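Local coordinates for tyrosinase (Burkholderia thailandensis, PDB 5ZRD) that uses a pair of copper ions to hydroxylate monophenols to catechols, working efficiently at acidic pH, at the interface of chains A and B. Coordinates in Å, arbitrary orientation; residue numbers count along the deposited sequence, not the author numbering. Chains: chain A/B, Tyrosinase.

Contact 1: the interface of chains A and B. Residues chain A 345, 366, 368; chain B 432, 483.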
# COMPACT_ATOMS: atom_id res chain seq x y z
N ASN A 345 19.33 15.20 19.30
CA ASN A 345 17.90 15.38 19.02
C ASN A 345 17.58 16.83 18.63
O ASN A 345 16.38 17.18 18.61
CB ASN A 345 17.01 14.90 20.16
CG ASN A 345 16.95 13.38 20.25
OD1 ASN A 345 16.77 12.72 19.24
ND2 ASN A 345 17.04 12.81 21.44
N SER A 366 17.85 8.50 14.22
CA SER A 366 18.81 9.49 14.67
C SER A 366 20.06 9.44 13.79
O SER A 366 20.57 8.37 13.46
CB SER A 366 19.16 9.31 16.13
OG SER A 366 20.51 9.66 16.36
N ASN A 368 24.01 10.79 13.81
CA ASN A 368 25.08 11.18 14.74
C ASN A 368 26.46 10.86 14.12
O ASN A 368 26.56 10.57 12.92
CB ASN A 368 24.81 10.49 16.08
CG ASN A 368 24.81 8.99 15.91
OD1 ASN A 368 25.82 8.43 15.51
ND2 ASN A 368 23.66 8.36 16.10
N ILE B 432 20.86 4.77 21.81
CA ILE B 432 20.17 4.68 20.53
C ILE B 432 20.31 3.23 20.04
O ILE B 432 20.80 2.96 18.94
CB ILE B 432 20.72 5.73 19.52
CG1 ILE B 432 19.90 5.75 18.22
CG2 ILE B 432 22.22 5.58 19.27
CD1 ILE B 432 20.69 6.06 16.96
N ASP B 483 14.91 5.88 20.10
CA ASP B 483 16.11 6.64 20.51
C ASP B 483 16.04 7.13 21.99
O ASP B 483 15.35 8.11 22.33
CB ASP B 483 16.26 7.84 19.55
CG ASP B 483 17.20 8.92 20.09
OD1 ASP B 483 18.44 8.75 20.01
OD2 ASP B 483 16.67 9.94 20.57
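A:Asn345 and B:Asp483 approach from opposite directions, and the aspartate, poorly ordered and followed outward from its CB, shows one carboxylate oxygen bonded while the other only lies near a serine CB. With chi1 at 163°, the side chain of B:Asp483 leaves CB pointing away from its own backbone N, and B:Asp483 CG comes 3.9 Å from A:Asn345 OD1. B:Asp483 OD1 faces A:Ser366 CB at 4.0 Å. B:Asp483 OD2 accepts a hydrogen bond of 3.0 Å from A:Asn345 ND2 through its syn lone pair. As modelled, OD2 lies in the plane of the amide, while the amide and carboxylate planes stand 85° apart. A:Asn345 OD1 is also 3.1 Å from B:Asp483 OD2, two acceptors brought too close as modelled; a proton on the carboxylate might relieve this, but protonation is not seen and the detail is doubtful. Alongside, B:Ile432, likewise poorly ordered, brings methyl CD1 to the hydroxyl OG of A:Ser366 at 3.6 Å. B:Ile432 CD1 also meets A:Asn368 ND2 at 3.8 Å. That amide nitrogen gives A:Ser366 OG a weak hydrogen bond, which may steady the hydroxyl. For the enzyme, this small loop-to-loop patch joins two copies in the deposited assembly, a pairing that may or may not be biological.

Contact 2: the interface of chains A and B. Residues chain A 264, 428, 430, 432, 485, 533; chain B 344-345.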
# COMPACT_ATOMS: atom_id res chain seq x y z
N SER A 264 16.06 30.95 15.66
CA SER A 264 14.74 31.31 16.23
C SER A 264 14.79 31.32 17.76
O SER A 264 13.85 31.80 18.35
CB SER A 264 13.62 30.40 15.73
OG SER A 264 13.38 30.53 14.32
N THR A 428 12.12 37.92 11.17
CA THR A 428 11.72 36.57 10.97
C THR A 428 10.55 36.57 9.98
O THR A 428 9.56 37.25 10.18
CB THR A 428 11.35 35.89 12.31
OG1 THR A 428 12.42 35.91 13.26
CG2 THR A 428 10.92 34.45 12.10
N THR A 430 7.75 34.22 8.21
CA THR A 430 7.00 32.97 8.22
C THR A 430 5.80 33.09 7.29
O THR A 430 4.88 33.81 7.55
CB THR A 430 6.60 32.55 9.65
OG1 THR A 430 5.81 33.55 10.29
CG2 THR A 430 7.80 32.24 10.51
N ILE A 432 4.42 30.02 6.72
CA ILE A 432 4.47 28.57 7.07
C ILE A 432 3.51 27.78 6.16
O ILE A 432 3.74 26.59 5.90
CB ILE A 432 4.19 28.35 8.59
CG1 ILE A 432 5.32 28.90 9.47
CG2 ILE A 432 3.93 26.87 8.88
CD1 ILE A 432 5.08 28.78 10.97
N VAL A 485 10.42 29.33 7.00
CA VAL A 485 10.90 30.21 8.08
C VAL A 485 12.28 30.72 7.67
O VAL A 485 13.12 29.95 7.31
CB VAL A 485 10.90 29.51 9.45
CG1 VAL A 485 11.37 28.09 9.35
CG2 VAL A 485 11.72 30.27 10.47
N GLU A 533 8.05 39.36 11.57
CA GLU A 533 8.20 39.62 12.99
C GLU A 533 9.62 40.16 13.21
O GLU A 533 10.56 39.76 12.53
CB GLU A 533 7.82 38.33 13.70
CG GLU A 533 8.44 38.07 15.05
CD GLU A 533 8.05 36.69 15.57
OE1 GLU A 533 8.45 36.34 16.72
OE2 GLU A 533 7.33 35.96 14.82
N ARG B 344 9.69 28.41 17.50
CA ARG B 344 9.30 27.85 16.21
C ARG B 344 10.27 26.73 15.80
O ARG B 344 11.47 26.89 15.87
CB ARG B 344 9.16 28.90 15.10
CG ARG B 344 9.70 30.30 15.37
CD ARG B 344 9.42 31.28 14.21
NE ARG B 344 8.16 32.04 14.31
CZ ARG B 344 6.94 31.59 13.98
NH1 ARG B 344 5.88 32.34 14.24
NH2 ARG B 344 6.78 30.41 13.39
N ASN B 345 9.70 25.60 15.39
CA ASN B 345 10.44 24.45 14.88
C ASN B 345 11.29 23.77 15.98
O ASN B 345 12.11 22.92 15.67
CB ASN B 345 11.29 24.84 13.66
CG ASN B 345 10.45 25.22 12.45
OD1 ASN B 345 9.49 24.54 12.09
ND2 ASN B 345 10.79 26.33 11.82
O HOH W 1 12.98 27.97 13.26
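Between A:Ser264 and B:Arg344 a bridge is made by water 1, which three groups grip. A:Ser264 OG, the hydroxyl, lies 2.8 Å from water 1, the carbonyl O of B:Arg344 3.2 Å from it, and the amide ND2 of B:Asn345 points its N-H at the same oxygen almost straight, 166° at H. One solvent molecule thus ties the chains where the side chain of B:Arg344 sets out across chain A. Its aliphatic part comes first: B:Arg344 CG rests 3.9 Å from A:Ser264 CB, and CD passes the CG2 methyl of A:Thr428. A bend at chi3 of 92° then swings the guanidinium towards A:Thr430, whose methyl CG2 covers one face near the rim, 3.6 Å from B:Arg344 CZ. Beyond it, NH2 reaches the end of A:Ile432, which is poorly ordered. On the other branch, B:Arg344 NH1 forms a long salt bridge of 3.9 Å with A:Glu533 OE2, the extended glutamate sliding past with its carboxylate turned 74° from the guanidinium, so charge rather than a paired fork is the likely attraction. In the fold, a loop of chain B lies against the last turn of helix 256-265 and strands 426-430 and 531-534 of chain A, beside the start of strand 485-489.

Contact 3: the interface of chains A and B. Residues chain A 64, 67, 76, 363; chain B 73-76.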
# COMPACT_ATOMS: atom_id res chain seq x y z
N ARG A 64 11.07 4.19 -2.49
CA ARG A 64 10.23 3.59 -1.47
C ARG A 64 8.79 3.59 -2.03
O ARG A 64 7.94 4.50 -1.74
CB ARG A 64 10.34 4.36 -0.15
CG ARG A 64 11.74 4.34 0.48
CD ARG A 64 11.85 5.35 1.62
NE ARG A 64 13.20 5.55 2.09
CZ ARG A 64 13.66 5.21 3.30
NH1 ARG A 64 12.87 4.56 4.13
NH2 ARG A 64 14.91 5.51 3.65
N VAL A 67 5.89 4.09 0.17
CA VAL A 67 5.76 5.51 0.58
C VAL A 67 5.19 6.34 -0.58
O VAL A 67 4.31 7.19 -0.37
CB VAL A 67 7.08 6.12 1.08
CG1 VAL A 67 6.96 7.59 1.36
CG2 VAL A 67 7.63 5.42 2.30
N TYR A 76 5.33 11.37 3.33
CA TYR A 76 6.40 12.12 3.88
C TYR A 76 7.54 12.07 2.86
O TYR A 76 7.66 11.10 2.13
CB TYR A 76 6.83 11.55 5.24
CG TYR A 76 7.38 10.14 5.18
CD1 TYR A 76 8.70 9.90 4.84
CD2 TYR A 76 6.61 9.05 5.52
CE1 TYR A 76 9.22 8.61 4.80
CE2 TYR A 76 7.11 7.75 5.49
CZ TYR A 76 8.42 7.52 5.13
OH TYR A 76 8.94 6.25 5.10
N PRO A 363 12.23 6.73 8.97
CA PRO A 363 11.69 7.92 9.59
C PRO A 363 12.00 7.94 11.09
O PRO A 363 11.99 6.92 11.74
CB PRO A 363 10.17 7.86 9.37
CG PRO A 363 10.01 6.99 8.15
CD PRO A 363 11.15 6.01 8.25
N ASP B 73 11.48 -0.39 7.17
CA ASP B 73 12.20 0.89 6.98
C ASP B 73 11.34 2.12 6.63
O ASP B 73 11.84 3.19 6.60
CB ASP B 73 13.27 0.73 5.86
CG ASP B 73 14.46 -0.17 6.28
OD1 ASP B 73 14.42 -0.76 7.38
OD2 ASP B 73 15.45 -0.28 5.52
N ASP B 74 10.07 1.97 6.30
CA ASP B 74 9.26 3.08 5.82
C ASP B 74 8.28 3.51 6.87
O ASP B 74 7.64 4.55 6.75
CB ASP B 74 8.49 2.65 4.54
CG ASP B 74 9.42 2.28 3.37
OD1 ASP B 74 10.62 2.67 3.38
OD2 ASP B 74 8.95 1.58 2.43
N ILE B 75 8.14 2.71 7.93
CA ILE B 75 6.96 2.86 8.81
C ILE B 75 7.30 3.94 9.83
O ILE B 75 8.46 4.13 10.13
CB ILE B 75 6.53 1.53 9.47
CG1 ILE B 75 5.13 1.66 10.09
CG2 ILE B 75 7.54 1.04 10.51
CD1 ILE B 75 4.49 0.35 10.54
N TYR B 76 6.28 4.61 10.34
CA TYR B 76 6.47 5.56 11.43
C TYR B 76 5.34 5.43 12.45
O TYR B 76 4.23 5.03 12.12
CB TYR B 76 6.56 7.00 10.89
CG TYR B 76 5.36 7.45 10.08
CD1 TYR B 76 4.26 8.00 10.71
CD2 TYR B 76 5.33 7.34 8.70
CE1 TYR B 76 3.19 8.48 9.99
CE2 TYR B 76 4.24 7.80 7.96
CZ TYR B 76 3.16 8.36 8.61
OH TYR B 76 2.07 8.83 7.94
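The rings of one tyrosine position in two copies, A:Tyr76 and B:Tyr76, meet rim to rim at this interface of a type 3 copper tyrosinase. Their CD2-CE2 edges touch, A:Tyr76 CD2 lying 3.6 Å from B:Tyr76 CE2, with the ring planes close to perpendicular. The CG1 methyl of A:Val67 sits over the centre of one A:Tyr76 face, and B:Tyr76 meets the rim from the opposite side. With chi1 at 63°, CG of A:Tyr76 is wedged between backbone N and carbonyl carbon, and the ring directs its phenol OH at chain B. There A:Tyr76 OH donates to the backbone O of B:Asp74 over 2.7 Å, 22° off the carbonyl plane. A further flat group, the guanidinium of A:Arg64, uses NH1 twice. Carboxylate oxygen OD1 of B:Asp74 takes a hydrogen bond and salt bridge of 3.0 Å from A:Arg64 NH1, approached nearly along its C-O direction but 24° out of the guanidinium plane. At the guanidinium edge, in plane, lies B:Asp73 O; NH1 bonds it weakly, and doubtfully, since B:Asp73 is poorly ordered. Between these links, A:Val67 CG2 packs against B:Asp74 CB at 3.7 Å. A:Pro363 CG comes within 3.7 Å of B:Asp74 O, and A:Pro363 CB faces B:Tyr76 CB.

All three contacts belong to one two-fold symmetric interface. The C-alpha centres of contact 1 and contact 3 are about 17 Å apart; contact 2 lies about 25 Å from contact 1 and 27 Å from contact 3. A:Asn345 and B:Ile432 of contact 1 return with the chains exchanged, so contact 2 shares B:Asn345 and A:Ile432 with the symmetry twin of contact 1. In contact 3, A:Tyr76 meets B:Tyr76, as expected near the two-fold axis. Loops supply most of the surface, and the copper-binding histidines take no part, so the patches may serve assembly, if this pairing exists outside the crystal.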